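Local coordinates for xylose isomerase domain protein TIM barrel (Planctomyces limnophilus, PDB 3TVA), which binds a magnesium ion in a xylose isomerase-like TIM barrel and is probably an isomerase, at residues E136-R139 with V140-L144; L168-I171 with E172-R176. All coordinates share one frame; numbering follows the deposited sequence. Where two conformers were deposited one is given.

Contact 1 of 2, residues E136-R139 with V140-L144; sequences ELVR and VTQDL
Thr141 carries its hydroxyl beside its own backbone N (chi1 -55°), which turns OG1 back along the helix to the carbonyl of Leu137. The site is the middle of helix 132-149, the helix of a beta-alpha-beta unit on the outside of the TIM barrel. OG1 donates to Leu137 O at 2.8 Å from above the carbonyl plane. The same oxygen accepts Thr141 N from the opposite face at 3.0 Å, so two donors from one residue satisfy it. Thr141 is buried, and the bond to Leu137 O satisfies its hydroxyl. CG2 of Val140 packs against the same turn, 4.1 Å from CD1 of Leu137, with the two side chains crossing at about a right angle.

One residue along, Val138 and Gln142 lie side by side and point the same way. Gln142 holds CG beside its backbone N (chi1 -69°), which turns the extended chain along Val138 and brings CD to 3.8 Å from CG1. Its NE2 is hydrogen-bonded to Val174 O of the next helix. With an alanine here, Val174 O would probably lose this donor and Val138 CG1 the amide lying beside it.

In one of the two conformers of Arg139, its guanidinium lies with one face over Glu136 CA. At the edge of that group, Arg139 NH1 forms a salt bridge with Glu136 OE1 at 2.7 Å.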
loop_
_atom_site.group_PDB
_atom_site.type_symbol
_atom_site.label_atom_id
_atom_site.label_comp_id
_atom_site.label_asym_id
_atom_site.label_seq_id
_atom_site.Cartn_x
_atom_site.Cartn_y
_atom_site.Cartn_z
ATOM N N GLU A 136 -2.904 -20.638 10.931
ATOM C CA GLU A 136 -4.100 -20.482 10.115
ATOM C C GLU A 136 -3.965 -19.267 9.173
ATOM O O GLU A 136 -4.401 -19.301 8.023
ATOM C CB GLU A 136 -5.330 -20.342 11.026
ATOM C CG GLU A 136 -6.651 -20.703 10.379
ATOM C CD GLU A 136 -7.065 -22.165 10.578
ATOM O OE1 GLU A 136 -6.323 -22.930 11.237
ATOM O OE2 GLU A 136 -8.139 -22.554 10.058
ATOM N N LEU A 137 -3.354 -18.197 9.665
ATOM C CA LEU A 137 -3.135 -17.003 8.849
ATOM C C LEU A 137 -2.125 -17.283 7.718
ATOM O O LEU A 137 -2.321 -16.862 6.572
ATOM C CB LEU A 137 -2.646 -15.832 9.708
ATOM C CG LEU A 137 -2.341 -14.567 8.891
ATOM C CD1 LEU A 137 -3.635 -14.013 8.271
ATOM C CD2 LEU A 137 -1.641 -13.478 9.713
ATOM N N VAL A 138 -1.043 -17.985 8.044
ATOM C CA VAL A 138 -0.123 -18.484 7.014
ATOM C C VAL A 138 -0.861 -19.284 5.923
ATOM O O VAL A 138 -0.623 -19.079 4.731
ATOM C CB VAL A 138 1.042 -19.326 7.627
ATOM C CG1 VAL A 138 1.906 -19.989 6.529
ATOM C CG2 VAL A 138 1.906 -18.461 8.518
ATOM N N ARG A 139 -1.781 -20.137 6.335
ATOM C CA ARG A 139 -2.472 -21.001 5.398
ATOM C C ARG A 139 -3.424 -20.266 4.436
ATOM O O ARG A 139 -3.523 -20.637 3.264
ATOM C CB ARG A 139 -3.132 -22.142 6.171
ATOM C CG ARG A 139 -2.106 -22.848 7.092
ATOM C CD ARG A 139 -2.570 -24.205 7.593
ATOM N NE ARG A 139 -2.688 -24.245 9.049
ATOM C CZ ARG A 139 -3.819 -24.028 9.693
ATOM N NH1 ARG A 139 -3.862 -24.079 11.011
ATOM N NH2 ARG A 139 -4.910 -23.763 9.005
ATOM N N VAL A 140 -4.097 -19.214 4.907
ATOM C CA VAL A 140 -4.955 -18.423 4.032
ATOM C C VAL A 140 -4.127 -17.528 3.129
ATOM O O VAL A 140 -4.532 -17.262 2.003
ATOM C CB VAL A 140 -6.076 -17.577 4.752
ATOM C CG1 VAL A 140 -7.069 -18.488 5.430
ATOM C CG2 VAL A 140 -5.500 -16.575 5.718
ATOM N N THR A 141 -2.975 -17.079 3.623
ATOM C CA THR A 141 -2.080 -16.245 2.817
ATOM C C THR A 141 -1.534 -17.050 1.639
ATOM O O THR A 141 -1.553 -16.581 0.498
ATOM C CB THR A 141 -0.939 -15.606 3.674
ATOM O OG1 THR A 141 -1.526 -14.874 4.755
ATOM C CG2 THR A 141 -0.090 -14.625 2.849
ATOM N N GLN A 142 -1.073 -18.270 1.917
ATOM C CA GLN A 142 -0.611 -19.198 0.881
ATOM C C GLN A 142 -1.706 -19.479 -0.142
ATOM O O GLN A 142 -1.471 -19.507 -1.360
ATOM C CB GLN A 142 -0.094 -20.505 1.523
ATOM C CG GLN A 142 1.207 -20.277 2.291
ATOM C CD GLN A 142 1.694 -21.488 3.069
ATOM O OE1 GLN A 142 0.898 -22.278 3.579
ATOM N NE2 GLN A 142 3.017 -21.621 3.191
ATOM N N ASP A 143 -2.918 -19.659 0.362
ATOM C CA ASP A 143 -4.071 -19.896 -0.489
ATOM C C ASP A 143 -4.337 -18.714 -1.430
ATOM O O ASP A 143 -4.575 -18.897 -2.626
ATOM C CB ASP A 143 -5.290 -20.172 0.398
ATOM C CG ASP A 143 -6.544 -20.450 -0.397
ATOM O OD1 ASP A 143 -6.488 -21.258 -1.349
ATOM O OD2 ASP A 143 -7.593 -19.860 -0.062
ATOM N N LEU A 144 -4.306 -17.497 -0.893
ATOM C CA LEU A 144 -4.453 -16.313 -1.734
ATOM C C LEU A 144 -3.301 -16.192 -2.744
ATOM O O LEU A 144 -3.508 -15.791 -3.896
ATOM C CB LEU A 144 -4.532 -15.060 -0.863
ATOM C CG LEU A 144 -4.580 -13.703 -1.572
ATOM C CD1 LEU A 144 -5.781 -13.587 -2.544
ATOM C CD2 LEU A 144 -4.610 -12.588 -0.518
#

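Contact 2 of 2, residues L168-I171 with E172-R176; sequences LEFI and EDVNR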
loop_
_atom_site.group_PDB
_atom_site.type_symbol
_atom_site.label_atom_id
_atom_site.label_comp_id
_atom_site.label_asym_id
_atom_site.label_seq_id
_atom_site.Cartn_x
_atom_site.Cartn_y
_atom_site.Cartn_z
ATOM N N LEU A 168 9.418 -10.056 8.551
ATOM C CA LEU A 168 10.343 -10.949 7.864
ATOM C C LEU A 168 10.059 -12.414 8.223
ATOM O O LEU A 168 10.085 -13.306 7.367
ATOM C CB LEU A 168 11.786 -10.618 8.253
ATOM C CG LEU A 168 12.467 -9.414 7.600
ATOM C CD1 LEU A 168 13.765 -9.070 8.353
ATOM C CD2 LEU A 168 12.760 -9.691 6.128
ATOM N N GLU A 169 9.815 -12.655 9.505
ATOM C CA GLU A 169 9.495 -13.982 9.982
ATOM C C GLU A 169 8.231 -14.523 9.275
ATOM O O GLU A 169 8.190 -15.682 8.854
ATOM C CB GLU A 169 9.286 -13.944 11.498
ATOM C CG GLU A 169 9.151 -15.321 12.121
ATOM C CD GLU A 169 8.715 -15.287 13.584
ATOM O OE1 GLU A 169 8.246 -14.227 14.062
ATOM O OE2 GLU A 169 8.844 -16.332 14.253
ATOM N N PHE A 170 7.219 -13.670 9.127
ATOM C CA PHE A 170 5.954 -14.073 8.503
ATOM C C PHE A 170 6.189 -14.393 7.044
ATOM O O PHE A 170 5.726 -15.420 6.535
ATOM C CB PHE A 170 4.897 -12.961 8.633
ATOM C CG PHE A 170 3.582 -13.284 7.974
ATOM C CD1 PHE A 170 2.770 -14.295 8.472
ATOM C CD2 PHE A 170 3.146 -12.553 6.870
ATOM C CE1 PHE A 170 1.542 -14.597 7.878
ATOM C CE2 PHE A 170 1.925 -12.838 6.266
ATOM C CZ PHE A 170 1.118 -13.865 6.769
ATOM N N ILE A 171 6.906 -13.501 6.367
ATOM C CA ILE A 171 7.194 -13.689 4.950
ATOM C C ILE A 171 7.986 -14.969 4.725
ATOM O O ILE A 171 7.742 -15.709 3.771
ATOM C CB ILE A 171 7.955 -12.474 4.384
ATOM C CG1 ILE A 171 6.997 -11.274 4.258
ATOM C CG2 ILE A 171 8.624 -12.808 3.053
ATOM C CD1 ILE A 171 7.693 -9.979 3.865
ATOM N N GLU A 172 8.921 -15.232 5.626
ATOM C CA GLU A 172 9.764 -16.418 5.534
ATOM C C GLU A 172 8.963 -17.701 5.797
ATOM O O GLU A 172 9.239 -18.750 5.212
ATOM C CB GLU A 172 10.925 -16.302 6.519
ATOM C CG GLU A 172 12.271 -16.244 5.853
ATOM C CD GLU A 172 13.033 -14.951 6.091
ATOM O OE1 GLU A 172 14.001 -14.976 6.886
ATOM O OE2 GLU A 172 12.688 -13.927 5.462
ATOM N N ASP A 173 7.986 -17.611 6.691
ATOM C CA ASP A 173 7.101 -18.736 6.984
ATOM C C ASP A 173 6.136 -19.031 5.825
ATOM O O ASP A 173 5.863 -20.185 5.528
ATOM C CB ASP A 173 6.315 -18.486 8.277
ATOM C CG ASP A 173 7.166 -18.690 9.522
ATOM O OD1 ASP A 173 8.203 -19.377 9.412
ATOM O OD2 ASP A 173 6.807 -18.160 10.601
ATOM N N VAL A 174 5.604 -17.990 5.192
ATOM C CA VAL A 174 4.732 -18.187 4.038
ATOM C C VAL A 174 5.540 -18.802 2.888
ATOM O O VAL A 174 5.105 -19.762 2.240
ATOM C CB VAL A 174 4.083 -16.861 3.595
ATOM C CG1 VAL A 174 3.395 -17.025 2.248
ATOM C CG2 VAL A 174 3.095 -16.368 4.662
ATOM N N ASN A 175 6.724 -18.239 2.648
ATOM C CA ASN A 175 7.698 -18.793 1.704
ATOM C C ASN A 175 7.160 -19.035 0.286
ATOM O O ASN A 175 7.207 -20.157 -0.194
ATOM C CB ASN A 175 8.330 -20.097 2.262
ATOM C CG ASN A 175 9.618 -20.490 1.518
ATOM O OD1 ASN A 175 10.208 -19.671 0.815
ATOM N ND2 ASN A 175 10.062 -21.738 1.684
ATOM N N ARG A 176 6.697 -17.971 -0.379
ATOM C CA ARG A 176 6.179 -18.039 -1.750
ATOM C C ARG A 176 6.866 -16.956 -2.577
ATOM O O ARG A 176 7.082 -15.846 -2.083
ATOM C CB ARG A 176 4.645 -17.801 -1.773
ATOM C CG ARG A 176 3.802 -18.923 -1.116
ATOM C CD ARG A 176 3.926 -20.240 -1.902
ATOM N NE ARG A 176 3.039 -21.300 -1.399
ATOM C CZ ARG A 176 1.753 -21.426 -1.718
ATOM N NH1 ARG A 176 1.158 -20.556 -2.541
ATOM N NH2 ARG A 176 1.057 -22.434 -1.200
HETATM O O HOH W 1 8.297 -18.778 12.881
HETATM O O HOH W 2 10.248 -17.541 9.696
HETATM O O HOH W 3 7.608 -15.603 0.963
#
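The Phe170 ring takes CG2 of Val174 over one face, 3.8 Å above the ring plane and offset toward the rim. This i to i+4 CH-pi contact lies in the last turns of helix 164-174, an outer helix of the TIM barrel in the unit between strands 154-158 and 179-183. The carbon is 16° off the ring normal, and its nearest ring atom is CZ. Val174 sets CG2 beside its own backbone N, with CG1 in the anti position (chi1 169°), and this aims CG2 back at the ring.

The carboxylates of Glu169 and Asp173 lie side by side, their planes 49° apart. OE2 of Glu169 and OD2 of Asp173 are 4.6 Å apart, which would probably be unfavourable without donors. Water 1 donates to both oxygens. Ser129 also bonds Glu169 OE2, and Tyr134 bonds Asp173 OD2. These donors probably offset much of the like charge. Water 2 donates to Glu169 O and, weakly, to Asp173 OD1. In one of its two conformers, Glu172 turns its carboxylate back toward Leu168, and its OE2 is hydrogen-bonded to Tyr206 OH.

Helix 164-174 stops at Val174. Asn175 is the first residue to leave helical geometry, with positive phi. Its N still bonds Ile171 O at 2.9 Å. Beyond it, Arg176 N reaches water 3, which accepts this bond at 2.9 Å from the nitrogen.

How the contacts relate
The chain reaches contact 1 first, inside helix 132-149. It then passes through strand 154-158 and enters helix 164-174, which carries contact 2. The two are in series and neither nest nor cross. Each closes only a helical turn, so no long loop is closed by either. Their centres are 11 Å apart, because the two helices are neighbours on the outside of the barrel. Residues of the two contacts meet directly: CD2 of Leu137 is 3.8 Å from CE1 of Phe170, and OG1 of Thr141 lies near the same ring. Together they tie two successive beta-alpha-beta units of the TIM barrel.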